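ABC transporter, periplasmic solute-binding protein (Rhizobium meliloti, PDB 4WED) probably binds a peptide or related solute, perhaps with nickel or heme, in the periplasm and hands it to an ABC transporter for import. Local coordinates at residues D241-F246 with I497-K502; N265-P270 with Q505-P510. All blocks are in the same frame, centred on the assembly; numbering follows the deposited sequence.

In the fold
Strand 488-500 runs between strands 242-244 and 265-269 in one antiparallel sheet; interaction 1 includes it, while interaction 2 uses its neighbour, strand 265-269. Interaction 1 is a true strand pairing on one side of strand 488-500: buried, held by backbone hydrogen bonds and finished by a serine-aspartate bond. Interaction 2 lies near the surface, where a loop from the C-terminal end of the chain rests against side chains of strand 265-269 by van der Waals contact, with no polar bond between its segments. Trp498 joins them. Its N lies 2.9 Å from Val267 O, a probable hydrogen bond, and its CB lies 3.6 Å from Phe507 CZ of the loop.

Interaction 1 of 2, residues D241-F246 with I497-K502; sequences DLVGGF and IWAHSK
Val243 and Ala499 form the hydrogen-bonded pair of an antiparallel strand contact in the buried part of the sheet that brings strand 242-244 beside the C-terminal end of strand 488-500, consistent with the periplasmic binding protein fold of a family 5 solute-binding protein. Their bonds are matched: Val243 N gives its hydrogen to Ala499 O at 2.9 Å, and Ala499 N returns one to Val243 O, also at 2.9 Å. On their face of the sheet Val243 CG1 meets Ala499 CB at 3.8 Å, and Leu235 of helix 228-237 packs against both.

The other face carries Leu242, Trp498 and His500. The indole lies over the backbone of Gly244 and Gly245, with Gly244 CA 4.0 Å from the centre of the six-membered ring in a CH-pi contact. A CB on Gly244 would collide with Trp498 CD2, and the backbone angles of Gly244 would already press such an atom against the preceding carbonyl oxygen. Leu242 adds its CG, 4.1 Å from Trp498 CE3, while its CD1 leans on His500 CB. An alanine in place of Trp498 would probably leave the glycine backbone without its aromatic cover and open a gap beside Leu242.

Past the strands, Ser501 N bonds to Asp241 O. Ser501 OG, set between the backbone N and the carbonyl carbon (chi1 50°), donates at 2.8 Å to Asp241 OD1, which accepts with its anti lone pair, the one away from OD2. Asp241 OD1 also forms a salt bridge with Arg503, and OD2 accepts from the backbone N of Arg39. The buried carboxylate is thus met by an arginine charge as well as by neutral donors, which would probably stabilise its negative charge and ties the pairing to strand 37-42.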
# COMPACT_ATOMS: atom_id res chain seq x y z
N ASP A 241 14.24 20.20 2.30
CA ASP A 241 12.91 20.63 2.70
C ASP A 241 12.01 19.49 3.08
O ASP A 241 11.05 19.71 3.75
CB ASP A 241 12.22 21.37 1.58
CG ASP A 241 12.94 22.62 1.19
OD1 ASP A 241 13.13 23.52 2.05
OD2 ASP A 241 13.30 22.69 -0.00
N LEU A 242 12.34 18.28 2.66
CA LEU A 242 11.42 17.16 2.72
C LEU A 242 12.05 15.80 2.96
O LEU A 242 13.01 15.44 2.32
CB LEU A 242 10.70 17.11 1.39
CG LEU A 242 9.24 16.75 1.46
CD1 LEU A 242 8.49 17.62 2.45
CD2 LEU A 242 8.69 16.89 0.05
N VAL A 243 11.52 15.05 3.90
CA VAL A 243 12.05 13.71 4.16
C VAL A 243 10.88 12.79 4.49
O VAL A 243 9.85 13.25 5.01
CB VAL A 243 13.10 13.76 5.29
CG1 VAL A 243 12.47 14.27 6.58
CG2 VAL A 243 13.79 12.41 5.49
N GLY A 244 11.01 11.52 4.13
CA GLY A 244 9.97 10.51 4.39
C GLY A 244 9.73 9.57 3.23
O GLY A 244 10.27 9.76 2.12
N GLY A 245 8.90 8.56 3.47
CA GLY A 245 8.41 7.67 2.41
C GLY A 245 9.13 6.35 2.48
O GLY A 245 10.34 6.33 2.40
N PHE A 246 8.38 5.25 2.66
CA PHE A 246 8.95 3.89 2.69
C PHE A 246 9.90 3.59 1.55
O PHE A 246 10.92 2.95 1.74
CB PHE A 246 7.88 2.81 2.70
CG PHE A 246 7.27 2.57 4.05
CD1 PHE A 246 8.01 1.94 5.05
CD2 PHE A 246 5.96 2.96 4.32
CE1 PHE A 246 7.45 1.72 6.31
CE2 PHE A 246 5.39 2.75 5.57
CZ PHE A 246 6.13 2.12 6.56
N ILE A 497 5.30 8.56 7.70
CA ILE A 497 5.73 9.77 8.36
C ILE A 497 6.62 10.58 7.46
O ILE A 497 7.61 10.07 6.95
CB ILE A 497 6.47 9.44 9.64
CG1 ILE A 497 5.57 8.60 10.54
CG2 ILE A 497 6.93 10.72 10.35
CD1 ILE A 497 6.35 7.81 11.57
N TRP A 498 6.23 11.83 7.26
CA TRP A 498 6.99 12.81 6.51
C TRP A 498 7.36 13.97 7.40
O TRP A 498 6.67 14.24 8.37
CB TRP A 498 6.19 13.30 5.31
CG TRP A 498 6.08 12.28 4.21
CD1 TRP A 498 5.28 11.17 4.18
CD2 TRP A 498 6.82 12.26 3.00
NE1 TRP A 498 5.48 10.46 3.02
CE2 TRP A 498 6.43 11.11 2.28
CE3 TRP A 498 7.81 13.09 2.47
CZ2 TRP A 498 6.97 10.80 1.03
CZ3 TRP A 498 8.36 12.78 1.23
CH2 TRP A 498 7.92 11.65 0.52
N ALA A 499 8.50 14.61 7.13
CA ALA A 499 8.75 15.92 7.72
C ALA A 499 9.17 16.89 6.65
O ALA A 499 9.83 16.50 5.70
CB ALA A 499 9.79 15.84 8.82
N HIS A 500 8.76 18.15 6.79
CA HIS A 500 9.21 19.25 5.95
C HIS A 500 9.72 20.42 6.76
O HIS A 500 9.56 20.50 7.99
CB HIS A 500 8.08 19.76 5.04
CG HIS A 500 6.86 20.27 5.76
ND1 HIS A 500 6.81 21.49 6.40
CD2 HIS A 500 5.63 19.72 5.90
CE1 HIS A 500 5.60 21.66 6.92
NE2 HIS A 500 4.87 20.60 6.62
N SER A 501 10.31 21.37 6.03
CA SER A 501 10.86 22.55 6.66
C SER A 501 9.74 23.55 6.83
O SER A 501 8.64 23.40 6.28
CB SER A 501 12.02 23.12 5.83
OG SER A 501 11.68 23.28 4.47
N LYS A 502 10.03 24.57 7.63
CA LYS A 502 9.13 25.64 7.92
C LYS A 502 8.63 26.34 6.67
O LYS A 502 7.50 26.80 6.65
CB LYS A 502 9.82 26.65 8.85
O HOH W 1 8.76 6.99 6.18

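Interaction 2 of 2, residues N265-P270 with Q505-P510; sequences NVVVDP and QGFTSP
Val267 of strand 265-269 meets Phe507 and Ser509, and Asp269 meets Ser509 and Pro510, where a loop near the C-terminus packs on the sheet beside the sodium site, a small contact near the surface.

Its apolar part is centred on one methyl group. CG1 of Val267, anti to the backbone N (chi1 174°), comes up to the edge of the Phe507 ring, near its plane, and lies 3.7 Å from CE2. The ring is therefore met at its rim, and the two side chains approach each other at a slant. The same methyl also lies 3.5 Å from Ser509 OG, so ring edge and hydroxyl both meet it on the loop-facing side. Further along the strand, Asp269 CB and Ser509 CB meet at 4.2 Å, extending the line of side-chain contacts. Pro517 touches Phe507 and Pro510 from the loop's own side.

Two polar groups have partners elsewhere. Asp269 OD1 accepts from the backbone N of Gly271, which secures that end of the carboxylate within its own part of the chain, and Thr508 OG1 is hydrogen-bonded to Asn520. Asp269 OD2 stands 3.5 Å from Pro510 O, but both are acceptors and do not bond. The Pro510 side chain is about 7 Å from the bound sodium ion; Asp62 and Asp515 are the residues at that metal site.

With the two segments sharing only van der Waals contacts, this contact rests on the fit of side chains rather than on directed bonds, and the nearby carboxylate and carbonyl oxygens would, if anything, repel each other mildly.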
# COMPACT_ATOMS: atom_id res chain seq x y z
N ASN A 265 7.78 20.46 11.50
CA ASN A 265 6.50 19.94 11.04
C ASN A 265 6.62 18.47 10.70
O ASN A 265 7.39 18.08 9.82
CB ASN A 265 6.04 20.69 9.80
CG ASN A 265 5.59 22.10 10.12
OD1 ASN A 265 4.50 22.28 10.68
ND2 ASN A 265 6.41 23.10 9.79
N VAL A 266 5.87 17.66 11.43
CA VAL A 266 5.90 16.23 11.24
C VAL A 266 4.48 15.79 10.99
O VAL A 266 3.55 16.12 11.73
CB VAL A 266 6.57 15.49 12.40
CG1 VAL A 266 6.55 13.99 12.17
CG2 VAL A 266 8.04 15.92 12.49
N VAL A 267 4.36 15.07 9.89
CA VAL A 267 3.14 14.84 9.25
C VAL A 267 3.00 13.35 9.10
O VAL A 267 3.76 12.71 8.40
CB VAL A 267 3.13 15.51 7.89
CG1 VAL A 267 1.85 15.13 7.10
CG2 VAL A 267 3.21 17.02 8.09
N VAL A 268 1.96 12.84 9.74
CA VAL A 268 1.71 11.43 9.89
C VAL A 268 0.43 11.13 9.16
O VAL A 268 -0.63 11.71 9.43
CB VAL A 268 1.52 11.01 11.36
CG1 VAL A 268 1.65 9.50 11.48
CG2 VAL A 268 2.53 11.69 12.27
N ASP A 269 0.55 10.22 8.23
CA ASP A 269 -0.56 9.67 7.51
C ASP A 269 -0.85 8.34 8.25
O ASP A 269 0.06 7.53 8.47
CB ASP A 269 -0.05 9.53 6.06
CG ASP A 269 -0.98 8.82 5.14
OD1 ASP A 269 -2.10 8.47 5.55
OD2 ASP A 269 -0.54 8.56 3.97
N PRO A 270 -2.12 8.12 8.67
CA PRO A 270 -2.51 6.83 9.30
C PRO A 270 -2.25 5.59 8.42
O PRO A 270 -2.17 4.48 8.95
CB PRO A 270 -4.01 6.98 9.54
CG PRO A 270 -4.30 8.42 9.44
CD PRO A 270 -3.27 9.04 8.54
N GLN A 505 4.76 25.15 2.49
CA GLN A 505 3.33 25.20 2.70
C GLN A 505 2.68 24.29 1.71
O GLN A 505 3.22 23.99 0.63
CB GLN A 505 2.82 26.59 2.47
CG GLN A 505 3.39 27.61 3.44
CD GLN A 505 2.56 28.88 3.45
OE1 GLN A 505 2.34 29.51 2.42
NE2 GLN A 505 2.07 29.25 4.63
N GLY A 506 1.51 23.84 2.07
CA GLY A 506 0.71 23.08 1.14
C GLY A 506 1.12 21.64 1.04
O GLY A 506 0.68 20.97 0.12
N PHE A 507 1.92 21.14 1.98
CA PHE A 507 2.34 19.74 1.91
C PHE A 507 1.13 18.82 2.01
O PHE A 507 0.27 18.98 2.89
CB PHE A 507 3.36 19.35 2.97
CG PHE A 507 3.72 17.89 2.93
CD1 PHE A 507 4.60 17.41 1.98
CD2 PHE A 507 3.17 16.99 3.83
CE1 PHE A 507 4.93 16.05 1.95
CE2 PHE A 507 3.47 15.64 3.77
CZ PHE A 507 4.35 15.17 2.84
N THR A 508 1.08 17.87 1.08
CA THR A 508 -0.05 16.96 0.95
C THR A 508 0.50 15.54 1.00
O THR A 508 1.30 15.16 0.15
CB THR A 508 -0.78 17.23 -0.37
OG1 THR A 508 -1.21 18.61 -0.42
CG2 THR A 508 -1.97 16.31 -0.55
N SER A 509 0.09 14.76 2.01
CA SER A 509 0.64 13.42 2.19
C SER A 509 0.36 12.59 0.94
O SER A 509 -0.75 12.60 0.41
CB SER A 509 0.02 12.71 3.39
OG SER A 509 0.10 13.44 4.58
N PRO A 510 1.34 11.83 0.46
CA PRO A 510 1.11 11.05 -0.76
C PRO A 510 0.08 9.97 -0.51
O PRO A 510 -0.03 9.43 0.58
CB PRO A 510 2.45 10.41 -1.03
CG PRO A 510 3.09 10.31 0.32
CD PRO A 510 2.65 11.54 1.07